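Local coordinates for protein siderophore enterobactin esterase (Emericella nidulans, PDB 6GUO) that hydrolyses the ester bonds of enterobactin, a siderophore made by Gram-negative enterobacteria, and so allows iron to be released inside the fungal cell, at residues Leu39-Ser44 and Ser48-Asn53; Phe64-Glu69 and Pro290-Gly295; Val85-Gly90 and Glu140-Phe145; Val232-Glu237 and Lys243-Ala248. One frame throughout, in Å; residues are numbered along the deposited sequence. Where two conformers were deposited one is given.

Contact 1 of 4, residues Leu39-Ser44 and Ser48-Asn53; sequences LTWSES and SGKSAN
W41 and A52 meet where the connection between strands 31-36 and 52-58 comes back to the sheet of this alpha/beta-hydrolase. These strands are not neighbours: strand 83-90 runs between them, so the loop has to cross over its end, and W41 also packs on V85 of that strand. The methyl of A52 comes to the edge of the indole, in the plane of the ring, with CB 3.7 Å from W41 CH2 and 3.9 Å from W41 CZ2. The backbone joins in at the same rim, where S51 O lies 4.1 Å from W41 CZ2. K50 reaches back the other way. Its side chain is fully extended beyond CG, and its CD passes the indole obliquely, 4.3 Å from W41 NE1. T40 and K50 cross at about a right angle, yet the ammonium stops 4.0 Å short of the hydroxyl (K50 NZ to T40 OG1). Two waters link the lysine to T40, one through the hydroxyl and one through the backbone O. One molecule accepts from K50 NZ and also pairs with T40 OG1; a second accepts from K50 NZ and donates to T40 O over a longer 3.3 Å. The turn in between is tied by D46, whose carboxylate receives S48 N while its own backbone N bonds S42 OG. No direct hydrogen bond joins the two segments. The contact therefore has a dry half, the buried indole edge against a methyl, and a wet half, where a lysine at the surface keeps part of its hydration shell and the two waters probably help to solvate its charge.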
loop_
_atom_site.group_PDB
_atom_site.type_symbol
_atom_site.label_atom_id
_atom_site.label_comp_id
_atom_site.label_asym_id
_atom_site.label_seq_id
_atom_site.Cartn_x
_atom_site.Cartn_y
_atom_site.Cartn_z
ATOM N N LEU A 39 14.031 1.008 -10.016
ATOM C CA LEU A 39 14.280 2.336 -10.558
ATOM C C LEU A 39 15.733 2.601 -10.945
ATOM O O LEU A 39 15.988 3.499 -11.741
ATOM C CB LEU A 39 13.814 3.400 -9.558
ATOM C CG LEU A 39 12.308 3.464 -9.314
ATOM C CD1 LEU A 39 12.018 4.524 -8.264
ATOM C CD2 LEU A 39 11.530 3.749 -10.588
ATOM N N THR A 40 16.674 1.834 -10.388
ATOM C CA THR A 40 18.081 1.931 -10.785
ATOM C C THR A 40 18.366 1.304 -12.155
ATOM O O THR A 40 19.426 1.548 -12.727
ATOM C CB THR A 40 19.015 1.297 -9.734
ATOM O OG1 THR A 40 18.548 -0.011 -9.394
ATOM C CG2 THR A 40 19.050 2.150 -8.481
ATOM N N TRP A 41 17.434 0.500 -12.665
ATOM C CA TRP A 41 17.554 -0.095 -13.998
ATOM C C TRP A 41 17.054 0.895 -15.057
ATOM O O TRP A 41 16.346 1.853 -14.744
ATOM C CB TRP A 41 16.727 -1.377 -14.093
ATOM C CG TRP A 41 17.043 -2.469 -13.102
ATOM C CD1 TRP A 41 17.834 -2.394 -11.982
ATOM C CD2 TRP A 41 16.521 -3.794 -13.130
ATOM N NE1 TRP A 41 17.843 -3.598 -11.331
ATOM C CE2 TRP A 41 17.045 -4.478 -12.013
ATOM C CE3 TRP A 41 15.669 -4.483 -14.006
ATOM C CZ2 TRP A 41 16.732 -5.813 -11.740
ATOM C CZ3 TRP A 41 15.359 -5.811 -13.733
ATOM C CH2 TRP A 41 15.893 -6.462 -12.614
ATOM N N SER A 42 17.389 0.639 -16.315
ATOM C CA SER A 42 16.975 1.532 -17.405
ATOM C C SER A 42 15.481 1.402 -17.713
ATOM O O SER A 42 14.845 0.403 -17.359
ATOM C CB SER A 42 17.784 1.253 -18.673
ATOM O OG SER A 42 17.268 0.134 -19.371
ATOM N N GLU A 43 14.941 2.398 -18.412
ATOM C CA GLU A 43 13.547 2.370 -18.885
ATOM C C GLU A 43 13.262 1.246 -19.892
ATOM O O GLU A 43 12.107 0.866 -20.076
ATOM C CB GLU A 43 13.138 3.727 -19.479
ATOM C CG GLU A 43 13.060 4.846 -18.448
ATOM C CD GLU A 43 12.309 6.074 -18.942
ATOM O OE1 GLU A 43 12.969 7.086 -19.264
ATOM O OE2 GLU A 43 11.061 6.034 -19.007
ATOM N N SER A 44 14.311 0.729 -20.532
ATOM C CA SER A 44 14.223 -0.464 -21.379
ATOM C C SER A 44 14.425 -1.793 -20.620
ATOM O O SER A 44 14.467 -2.847 -21.247
ATOM C CB SER A 44 15.248 -0.363 -22.515
ATOM O OG SER A 44 16.573 -0.468 -22.020
ATOM N N SER A 48 22.030 -3.938 -16.092
ATOM C CA SER A 48 23.495 -3.830 -16.117
ATOM C C SER A 48 24.183 -4.981 -15.378
ATOM O O SER A 48 25.095 -4.767 -14.577
ATOM C CB SER A 48 23.945 -2.467 -15.568
ATOM O OG SER A 48 23.399 -1.407 -16.335
ATOM N N GLY A 49 23.716 -6.201 -15.635
ATOM C CA GLY A 49 24.290 -7.402 -15.026
ATOM C C GLY A 49 23.748 -7.795 -13.659
ATOM O O GLY A 49 24.056 -8.879 -13.179
ATOM N N LYS A 50 22.938 -6.940 -13.033
ATOM C CA LYS A 50 22.371 -7.247 -11.720
ATOM C C LYS A 50 21.386 -8.415 -11.771
ATOM O O LYS A 50 20.727 -8.654 -12.786
ATOM C CB LYS A 50 21.694 -6.013 -11.107
ATOM C CG LYS A 50 22.676 -4.934 -10.679
ATOM C CD LYS A 50 21.955 -3.684 -10.201
ATOM C CE LYS A 50 22.936 -2.597 -9.783
ATOM N NZ LYS A 50 22.323 -1.242 -9.883
ATOM N N SER A 51 21.320 -9.145 -10.662
ATOM C CA SER A 51 20.355 -10.223 -10.480
ATOM C C SER A 51 19.069 -9.638 -9.915
ATOM O O SER A 51 18.996 -8.440 -9.615
ATOM C CB SER A 51 20.923 -11.282 -9.538
ATOM O OG SER A 51 22.119 -11.821 -10.074
ATOM N N ALA A 52 18.051 -10.478 -9.774
ATOM C CA ALA A 52 16.774 -10.031 -9.232
ATOM C C ALA A 52 16.005 -11.161 -8.578
ATOM O O ALA A 52 16.279 -12.334 -8.814
ATOM C CB ALA A 52 15.929 -9.403 -10.328
ATOM N N ASN A 53 15.056 -10.781 -7.734
ATOM C CA ASN A 53 14.007 -11.675 -7.283
ATOM C C ASN A 53 12.736 -11.253 -7.998
ATOM O O ASN A 53 12.736 -10.268 -8.740
ATOM C CB ASN A 53 13.880 -11.608 -5.764
ATOM C CG ASN A 53 15.147 -12.077 -5.068
ATOM O OD1 ASN A 53 15.739 -13.077 -5.465
ATOM N ND2 ASN A 53 15.583 -11.344 -4.050
HETATM O O HOH W 1 20.303 -1.683 -7.962
HETATM O O HOH W 2 21.338 -1.129 -12.495
#

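Contact 2 of 4, residues Phe64-Glu69 and Pro290-Gly295; sequences FLTATE and PALSGG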
loop_
_atom_site.group_PDB
_atom_site.type_symbol
_atom_site.label_atom_id
_atom_site.label_comp_id
_atom_site.label_asym_id
_atom_site.label_seq_id
_atom_site.Cartn_x
_atom_site.Cartn_y
_atom_site.Cartn_z
ATOM N N PHE A 64 -0.812 -4.509 -8.193
ATOM C CA PHE A 64 0.421 -4.178 -8.910
ATOM C C PHE A 64 1.114 -2.930 -8.384
ATOM O O PHE A 64 2.301 -2.957 -8.071
ATOM C CB PHE A 64 0.098 -3.989 -10.393
ATOM C CG PHE A 64 1.262 -3.538 -11.225
ATOM C CD1 PHE A 64 2.360 -4.367 -11.420
ATOM C CD2 PHE A 64 1.248 -2.293 -11.842
ATOM C CE1 PHE A 64 3.426 -3.961 -12.208
ATOM C CE2 PHE A 64 2.311 -1.878 -12.627
ATOM C CZ PHE A 64 3.402 -2.717 -12.812
ATOM N N LEU A 65 0.358 -1.843 -8.288
ATOM C CA LEU A 65 0.924 -0.545 -7.928
ATOM C C LEU A 65 1.425 -0.514 -6.480
ATOM O O LEU A 65 2.476 0.067 -6.207
ATOM C CB LEU A 65 -0.090 0.576 -8.185
ATOM C CG LEU A 65 -0.597 0.743 -9.625
ATOM C CD1 LEU A 65 -1.680 1.811 -9.683
ATOM C CD2 LEU A 65 0.531 1.084 -10.590
ATOM N N THR A 66 0.698 -1.167 -5.574
ATOM C CA THR A 66 1.070 -1.233 -4.157
ATOM C C THR A 66 2.348 -2.038 -3.994
ATOM O O THR A 66 3.249 -1.622 -3.282
ATOM C CB THR A 66 -0.054 -1.866 -3.298
ATOM O OG1 THR A 66 -1.245 -1.076 -3.412
ATOM C CG2 THR A 66 0.344 -1.953 -1.812
ATOM N N ALA A 67 2.422 -3.193 -4.654
ATOM C CA ALA A 67 3.634 -4.015 -4.603
ATOM C C ALA A 67 4.828 -3.244 -5.173
ATOM O O ALA A 67 5.904 -3.219 -4.575
ATOM C CB ALA A 67 3.428 -5.310 -5.366
ATOM N N THR A 68 4.617 -2.597 -6.316
ATOM C CA THR A 68 5.664 -1.819 -6.977
ATOM C C THR A 68 6.234 -0.743 -6.048
ATOM O O THR A 68 7.450 -0.648 -5.857
ATOM C CB THR A 68 5.126 -1.196 -8.275
ATOM O OG1 THR A 68 4.784 -2.252 -9.188
ATOM C CG2 THR A 68 6.149 -0.257 -8.921
ATOM N N GLU A 69 5.351 0.051 -5.456
ATOM C CA GLU A 69 5.807 1.168 -4.634
ATOM C C GLU A 69 6.430 0.728 -3.312
ATOM O O GLU A 69 7.409 1.328 -2.872
ATOM C CB GLU A 69 4.684 2.150 -4.384
ATOM C CG GLU A 69 5.199 3.511 -3.963
ATOM C CD GLU A 69 4.136 4.559 -4.099
ATOM O OE1 GLU A 69 3.188 4.500 -3.298
ATOM O OE2 GLU A 69 4.232 5.414 -5.008
ATOM N N PRO A 290 -1.867 -3.480 4.048
ATOM C CA PRO A 290 -0.940 -3.956 5.085
ATOM C C PRO A 290 -0.385 -5.362 4.850
ATOM O O PRO A 290 0.814 -5.582 5.054
ATOM C CB PRO A 290 -1.783 -3.926 6.365
ATOM C CG PRO A 290 -2.837 -2.911 6.107
ATOM C CD PRO A 290 -3.099 -2.919 4.628
ATOM N N ALA A 291 -1.242 -6.291 4.420
ATOM C CA ALA A 291 -0.820 -7.679 4.187
ATOM C C ALA A 291 0.116 -7.811 2.986
ATOM O O ALA A 291 1.062 -8.605 3.021
ATOM C CB ALA A 291 -2.026 -8.590 4.029
ATOM N N LEU A 292 -0.142 -7.042 1.929
ATOM C CA LEU A 292 0.746 -7.024 0.763
ATOM C C LEU A 292 2.082 -6.384 1.121
ATOM O O LEU A 292 3.135 -6.964 0.853
ATOM C CB LEU A 292 0.097 -6.310 -0.420
ATOM C CG LEU A 292 0.919 -6.185 -1.709
ATOM C CD1 LEU A 292 1.537 -7.507 -2.166
ATOM C CD2 LEU A 292 0.021 -5.626 -2.790
ATOM N N SER A 293 2.032 -5.212 1.756
ATOM C CA SER A 293 3.245 -4.546 2.228
ATOM C C SER A 293 4.051 -5.476 3.130
ATOM O O SER A 293 5.258 -5.629 2.949
ATOM C CB SER A 293 2.911 -3.257 2.985
ATOM O OG SER A 293 2.328 -2.296 2.124
ATOM N N GLY A 294 3.372 -6.099 4.091
ATOM C CA GLY A 294 3.995 -7.047 5.017
ATOM C C GLY A 294 4.607 -8.261 4.338
ATOM O O GLY A 294 5.692 -8.709 4.717
ATOM N N GLY A 295 3.909 -8.795 3.338
ATOM C CA GLY A 295 4.426 -9.903 2.525
ATOM C C GLY A 295 5.680 -9.531 1.750
ATOM O O GLY A 295 6.624 -10.322 1.676
#
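T66 and L292, the pair that meets here, are both without flat groups; the one ring close by is that of F64, with T68 OG1 over one face, 3.7 Å above the plane and offset toward the rim. That hydroxyl also binds F64 O from above the carbonyl plane, so F64 O accepts from both T68 OG1 and T68 N. Across the contact a single methyl does most of the work. With chi1 at 179° the L292 chain leads out toward helix 60-77, and chi2 then sets L292 CD2 3.8 Å from both T66 CB and T66 CG2. The same methyl reaches the backbone at A67 N, 3.9 Å away, and the A67 side chain more loosely. T66 turns its methyl to the contact, while its OG1 bonds E69 and R73 of the second subunit; E69 in turn reaches T66 of that subunit, so this helix lies at the dimer interface. The two short helical segments run 9.6 Å apart with their directions 40° apart. Helix 288-301 flanks helix 60-77 at one side, while F64, A67 and T68 rest on strand 83-90 of the central sheet.

Contact 3 of 4, residues Val85-Gly90 and Glu140-Phe145; sequences VVIAIG and EIVRPF
V142 points its CG1 methyl from helix 131-150 at two isoleucines of strand 83-90, I87 and I89. The two lie two positions apart, so their side chains leave the same face of the sheet, and V142 CG1 touches both. The side chains of I87 and V142 pass alongside one another, pointing opposite ways, each offering a methyl branch: I87 CG2 lies 3.8 Å from V142 CG1. I89 presents a methylene instead, with its CG1 4.2 Å from V142 CG1. In V142 the touching branch stands anti to the backbone N (chi1 177°), which directs it toward the strand. The isoleucines match each other closely, both with CG2 anti to the backbone N, and both swing CD1 off the staggered positions, to chi2 values of 94° and 98°. Nothing polar crosses the contact; it is purely aliphatic. V146 and F134 of the same helix extend the packing along I87 and I89. The helix itself is irregular here, with a wider pi-type turn through 140-145 and a kink at P144, which has no N-H for the turn before. The next residue, F145, meets W21 edge-to-face and stacks on F7 of the second subunit. Strand 83-90 turns V86 and A88 to its other face, where helix 60-77 packs. A largely parallel sheet with helices on both faces is the three-layer alpha/beta/alpha architecture to which the alpha/beta-hydrolase fold of this protein belongs, and helix 131-150 belongs to the crossover from strand 83-90 to strand 156-164, whose long lead-in carries the proline-rich insertion that narrows the active site.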
loop_
_atom_site.group_PDB
_atom_site.type_symbol
_atom_site.label_atom_id
_atom_site.label_comp_id
_atom_site.label_asym_id
_atom_site.label_seq_id
_atom_site.Cartn_x
_atom_site.Cartn_y
_atom_site.Cartn_z
ATOM N N VAL A 85 11.453 -7.718 -9.377
ATOM C CA VAL A 85 10.518 -7.495 -10.473
ATOM C C VAL A 85 9.124 -7.911 -10.003
ATOM O O VAL A 85 8.965 -8.960 -9.380
ATOM C CB VAL A 85 10.949 -8.288 -11.733
ATOM C CG1 VAL A 85 9.894 -8.224 -12.837
ATOM C CG2 VAL A 85 12.277 -7.761 -12.249
ATOM N N VAL A 86 8.122 -7.082 -10.301
ATOM C CA VAL A 86 6.726 -7.380 -9.983
ATOM C C VAL A 86 6.042 -7.807 -11.269
ATOM O O VAL A 86 6.159 -7.127 -12.290
ATOM C CB VAL A 86 5.987 -6.157 -9.403
ATOM C CG1 VAL A 86 4.530 -6.487 -9.096
ATOM C CG2 VAL A 86 6.689 -5.657 -8.151
ATOM N N ILE A 87 5.345 -8.937 -11.200
ATOM C CA ILE A 87 4.554 -9.462 -12.306
ATOM C C ILE A 87 3.127 -9.656 -11.805
ATOM O O ILE A 87 2.851 -10.554 -11.009
ATOM C CB ILE A 87 5.132 -10.786 -12.843
ATOM C CG1 ILE A 87 6.622 -10.624 -13.185
ATOM C CG2 ILE A 87 4.332 -11.235 -14.067
ATOM C CD1 ILE A 87 7.585 -11.008 -12.081
ATOM N N ALA A 88 2.226 -8.790 -12.264
ATOM C CA ALA A 88 0.835 -8.823 -11.854
ATOM C C ALA A 88 0.027 -9.460 -12.967
ATOM O O ALA A 88 0.070 -8.988 -14.094
ATOM C CB ALA A 88 0.345 -7.415 -11.580
ATOM N N ILE A 89 -0.682 -10.541 -12.653
ATOM C CA ILE A 89 -1.504 -11.245 -13.638
ATOM C C ILE A 89 -2.959 -10.893 -13.368
ATOM O O ILE A 89 -3.535 -11.275 -12.336
ATOM C CB ILE A 89 -1.292 -12.770 -13.624
ATOM C CG1 ILE A 89 0.201 -13.111 -13.754
ATOM C CG2 ILE A 89 -2.063 -13.424 -14.772
ATOM C CD1 ILE A 89 0.884 -13.406 -12.444
ATOM N N GLY A 90 -3.535 -10.150 -14.306
ATOM C CA GLY A 90 -4.881 -9.630 -14.181
ATOM C C GLY A 90 -5.627 -9.681 -15.494
ATOM O O GLY A 90 -5.405 -10.576 -16.316
ATOM N N GLU A 140 4.147 -21.705 -17.240
ATOM C CA GLU A 140 4.606 -22.110 -18.577
ATOM C C GLU A 140 4.534 -21.020 -19.652
ATOM O O GLU A 140 5.240 -21.117 -20.653
ATOM C CB GLU A 140 3.859 -23.372 -19.025
ATOM C CG GLU A 140 4.199 -24.573 -18.146
ATOM C CD GLU A 140 3.371 -25.813 -18.430
ATOM O OE1 GLU A 140 2.896 -25.984 -19.572
ATOM O OE2 GLU A 140 3.209 -26.633 -17.496
ATOM N N ILE A 141 3.704 -19.993 -19.448
ATOM C CA ILE A 141 3.526 -18.910 -20.422
ATOM C C ILE A 141 4.038 -17.571 -19.885
ATOM O O ILE A 141 4.906 -16.947 -20.502
ATOM C CB ILE A 141 2.042 -18.773 -20.853
ATOM C CG1 ILE A 141 1.480 -20.121 -21.333
ATOM C CG2 ILE A 141 1.873 -17.702 -21.928
ATOM C CD1 ILE A 141 2.204 -20.742 -22.516
ATOM N N VAL A 142 3.514 -17.136 -18.741
ATOM C CA VAL A 142 3.846 -15.804 -18.217
ATOM C C VAL A 142 5.286 -15.750 -17.715
ATOM O O VAL A 142 6.070 -14.895 -18.125
ATOM C CB VAL A 142 2.883 -15.363 -17.090
ATOM C CG1 VAL A 142 3.300 -14.009 -16.519
ATOM C CG2 VAL A 142 1.453 -15.299 -17.610
ATOM N N ARG A 143 5.634 -16.673 -16.835
ATOM C CA ARG A 143 6.955 -16.663 -16.218
ATOM C C ARG A 143 8.113 -16.770 -17.226
ATOM O O ARG A 143 9.057 -15.989 -17.151
ATOM C CB ARG A 143 7.024 -17.727 -15.131
ATOM C CG ARG A 143 8.367 -17.868 -14.461
ATOM C CD ARG A 143 8.149 -18.457 -13.086
ATOM N NE ARG A 143 9.388 -18.918 -12.498
ATOM C CZ ARG A 143 9.476 -19.548 -11.330
ATOM N NH1 ARG A 143 10.670 -19.934 -10.892
ATOM N NH2 ARG A 143 8.384 -19.791 -10.597
ATOM N N PRO A 144 8.033 -17.710 -18.187
ATOM C CA PRO A 144 9.081 -17.756 -19.208
ATOM C C PRO A 144 9.137 -16.527 -20.109
ATOM O O PRO A 144 10.222 -16.141 -20.520
ATOM C CB PRO A 144 8.738 -19.021 -20.010
ATOM C CG PRO A 144 7.999 -19.876 -19.037
ATOM C CD PRO A 144 7.161 -18.893 -18.270
ATOM N N PHE A 145 7.996 -15.912 -20.406
ATOM C CA PHE A 145 7.989 -14.652 -21.145
ATOM C C PHE A 145 8.781 -13.576 -20.397
ATOM O O PHE A 145 9.635 -12.909 -20.979
ATOM C CB PHE A 145 6.558 -14.179 -21.418
ATOM C CG PHE A 145 6.482 -12.794 -21.993
ATOM C CD1 PHE A 145 6.775 -12.572 -23.335
ATOM C CD2 PHE A 145 6.120 -11.706 -21.195
ATOM C CE1 PHE A 145 6.708 -11.294 -23.874
ATOM C CE2 PHE A 145 6.057 -10.426 -21.729
ATOM C CZ PHE A 145 6.348 -10.221 -23.070
#

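Contact 4 of 4, residues Val232-Glu237 and Lys243-Ala248; sequences VRQRVE and KRRQRA
R245 and E237 form a side-on, two-pronged salt bridge on the surface of the alpha/beta-hydrolase fold, joining helix 239-252 to the loop that links it to strand 219-225. The ionic part comes first. R245 NE donates to E237 OE2 at 2.7 Å, almost straight at 175°, and R245 NH2 donates to E237 OE1 at 3.0 Å; both oxygens use their syn lone pairs. Carboxylate and guanidinium lie only 12° from coplanar, so the pair of bonds should fix the rotation of both groups. The arginine reaches this position by a bend at chi3.

Among the neutral acceptors, R245 NH2 has a second bond, to V232 O at 2.9 Å. V232 O lies in the guanidinium plane, while NH2 stands above the plane of the carbonyl. Q234 NE2 adds a weak bond to the same V232 O, and the amide of Q234 is tilted well away from the guanidinium plane.

Bonds inside the loop hold E237 at both ends. R233 NE and NH2 both donate to its backbone O, while R233 NH1 makes a salt bridge to D239 at the start of the helix. Beyond the contact, R235 NH1 bonds the backbone of N301 and A304 of the second subunit. At the carboxylate end, E237 OE1 is also gripped from within the loop: Q234 N donates to it at 3.0 Å, nearly along its C-O axis.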
loop_
_atom_site.group_PDB
_atom_site.type_symbol
_atom_site.label_atom_id
_atom_site.label_comp_id
_atom_site.label_asym_id
_atom_site.label_seq_id
_atom_site.Cartn_x
_atom_site.Cartn_y
_atom_site.Cartn_z
ATOM N N VAL A 232 -17.045 -5.280 12.918
ATOM C CA VAL A 232 -17.395 -4.125 13.729
ATOM C C VAL A 232 -18.301 -3.241 12.883
ATOM O O VAL A 232 -17.988 -2.944 11.729
ATOM C CB VAL A 232 -16.131 -3.346 14.150
ATOM C CG1 VAL A 232 -16.493 -2.055 14.878
ATOM C CG2 VAL A 232 -15.243 -4.227 15.021
ATOM N N ARG A 233 -19.417 -2.810 13.464
ATOM C CA ARG A 233 -20.378 -2.008 12.731
ATOM C C ARG A 233 -19.767 -0.664 12.362
ATOM O O ARG A 233 -19.188 0.018 13.214
ATOM C CB ARG A 233 -21.648 -1.795 13.543
ATOM C CG ARG A 233 -22.737 -1.114 12.740
ATOM C CD ARG A 233 -24.092 -1.297 13.376
ATOM N NE ARG A 233 -25.129 -0.653 12.581
ATOM C CZ ARG A 233 -26.392 -0.494 12.967
ATOM N NH1 ARG A 233 -26.810 -0.936 14.156
ATOM N NH2 ARG A 233 -27.254 0.113 12.155
ATOM N N GLN A 234 -19.876 -0.300 11.086
ATOM C CA GLN A 234 -19.339 0.968 10.613
ATOM C C GLN A 234 -20.296 2.095 10.969
ATOM O O GLN A 234 -21.477 1.857 11.247
ATOM C CB GLN A 234 -19.053 0.912 9.109
ATOM C CG GLN A 234 -18.020 -0.146 8.727
ATOM C CD GLN A 234 -16.736 -0.060 9.554
ATOM O OE1 GLN A 234 -16.076 0.987 9.601
ATOM N NE2 GLN A 234 -16.385 -1.157 10.220
ATOM N N ARG A 235 -19.764 3.314 10.981
ATOM C CA ARG A 235 -20.496 4.500 11.434
ATOM C C ARG A 235 -21.809 4.678 10.681
ATOM O O ARG A 235 -22.848 4.932 11.292
ATOM C CB ARG A 235 -19.631 5.752 11.271
ATOM C CG ARG A 235 -20.225 7.019 11.875
ATOM C CD ARG A 235 -19.264 8.188 11.745
ATOM N NE ARG A 235 -18.908 8.451 10.350
ATOM C CZ ARG A 235 -19.675 9.080 9.455
ATOM N NH1 ARG A 235 -19.225 9.249 8.213
ATOM N NH2 ARG A 235 -20.882 9.546 9.777
ATOM N N VAL A 236 -21.736 4.548 9.357
ATOM C CA VAL A 236 -22.899 4.591 8.481
ATOM C C VAL A 236 -23.085 3.178 7.927
ATOM O O VAL A 236 -22.381 2.757 7.004
ATOM C CB VAL A 236 -22.715 5.613 7.333
ATOM C CG1 VAL A 236 -24.003 5.758 6.532
ATOM C CG2 VAL A 236 -22.284 6.967 7.884
ATOM N N GLU A 237 -24.009 2.440 8.534
ATOM C CA GLU A 237 -24.344 1.084 8.103
ATOM C C GLU A 237 -25.664 0.686 8.742
ATOM O O GLU A 237 -25.844 0.878 9.947
ATOM C CB GLU A 237 -23.252 0.090 8.517
ATOM C CG GLU A 237 -23.501 -1.332 8.038
ATOM C CD GLU A 237 -22.345 -2.276 8.306
ATOM O OE1 GLU A 237 -21.556 -2.044 9.251
ATOM O OE2 GLU A 237 -22.235 -3.274 7.563
ATOM N N LYS A 243 -25.741 -7.165 10.046
ATOM C CA LYS A 243 -26.056 -8.555 10.397
ATOM C C LYS A 243 -25.716 -9.536 9.268
ATOM O O LYS A 243 -25.277 -10.659 9.543
ATOM C CB LYS A 243 -27.511 -8.685 10.842
ATOM C CG LYS A 243 -27.750 -8.010 12.180
ATOM C CD LYS A 243 -29.218 -7.919 12.527
ATOM C CE LYS A 243 -29.418 -7.091 13.784
ATOM N NZ LYS A 243 -30.851 -7.037 14.175
ATOM N N ARG A 244 -25.892 -9.105 8.015
ATOM C CA ARG A 244 -25.413 -9.866 6.847
ATOM C C ARG A 244 -23.909 -10.120 6.919
ATOM O O ARG A 244 -23.458 -11.232 6.657
ATOM C CB ARG A 244 -25.724 -9.139 5.532
ATOM C CG ARG A 244 -27.169 -9.232 5.073
ATOM C CD ARG A 244 -27.479 -8.152 4.040
ATOM N NE ARG A 244 -28.500 -8.559 3.073
ATOM C CZ ARG A 244 -29.801 -8.715 3.332
ATOM N NH1 ARG A 244 -30.300 -8.519 4.556
ATOM N NH2 ARG A 244 -30.620 -9.087 2.351
ATOM N N ARG A 245 -23.144 -9.086 7.272
ATOM C CA ARG A 245 -21.693 -9.216 7.432
ATOM C C ARG A 245 -21.335 -10.160 8.585
ATOM O O ARG A 245 -20.399 -10.950 8.465
ATOM C CB ARG A 245 -21.011 -7.847 7.597
ATOM C CG ARG A 245 -21.144 -6.955 6.368
ATOM C CD ARG A 245 -20.087 -5.866 6.293
ATOM N NE ARG A 245 -20.106 -4.959 7.452
ATOM C CZ ARG A 245 -19.160 -4.860 8.393
ATOM N NH1 ARG A 245 -18.062 -5.618 8.380
ATOM N NH2 ARG A 245 -19.313 -3.972 9.375
ATOM N N GLN A 246 -22.084 -10.090 9.686
ATOM C CA GLN A 246 -21.911 -11.039 10.798
ATOM C C GLN A 246 -22.151 -12.482 10.376
ATOM O O GLN A 246 -21.388 -13.374 10.760
ATOM C CB GLN A 246 -22.836 -10.707 11.966
ATOM C CG GLN A 246 -22.443 -9.460 12.728
ATOM C CD GLN A 246 -23.321 -9.240 13.939
ATOM O OE1 GLN A 246 -24.543 -9.148 13.822
ATOM N NE2 GLN A 246 -22.706 -9.155 15.111
ATOM N N ARG A 247 -23.208 -12.701 9.594
ATOM C CA ARG A 247 -23.541 -14.034 9.084
ATOM C C ARG A 247 -22.402 -14.594 8.239
ATOM O O ARG A 247 -21.920 -15.699 8.498
ATOM C CB ARG A 247 -24.834 -13.996 8.259
ATOM C CG ARG A 247 -25.278 -15.353 7.725
ATOM C CD ARG A 247 -26.535 -15.245 6.881
ATOM N NE ARG A 247 -26.938 -16.551 6.357
ATOM C CZ ARG A 247 -28.099 -16.821 5.755
ATOM N NH1 ARG A 247 -29.023 -15.877 5.574
ATOM N NH2 ARG A 247 -28.337 -18.057 5.323
ATOM N N ALA A 248 -21.988 -13.826 7.234
ATOM C CA ALA A 248 -20.884 -14.214 6.350
ATOM C C ALA A 248 -19.590 -14.466 7.124
ATOM O O ALA A 248 -18.900 -15.453 6.873
ATOM C CB ALA A 248 -20.663 -13.154 5.280
#

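Contacts 2 and 3 are buried and apolar, and lie on the two faces of strand 83-90: helix 60-77 of contact 2 packs on V86 and A88, helix 131-150 of contact 3 on I87 and I89. Contact 1 is half buried at the margin of the same sheet and touches contact 3, N53 O lying 2.9 Å from V85 N in a probable hydrogen bond. Contact 4 stands apart at the surface, about 46 Å from contact 1 between centres. The chemistry follows the place: methyl packing in the core, a ring edge plus waters at the margin, a salt bridge at the surface. All four have residues near the second subunit, though L39 of contact 1 is a bystander.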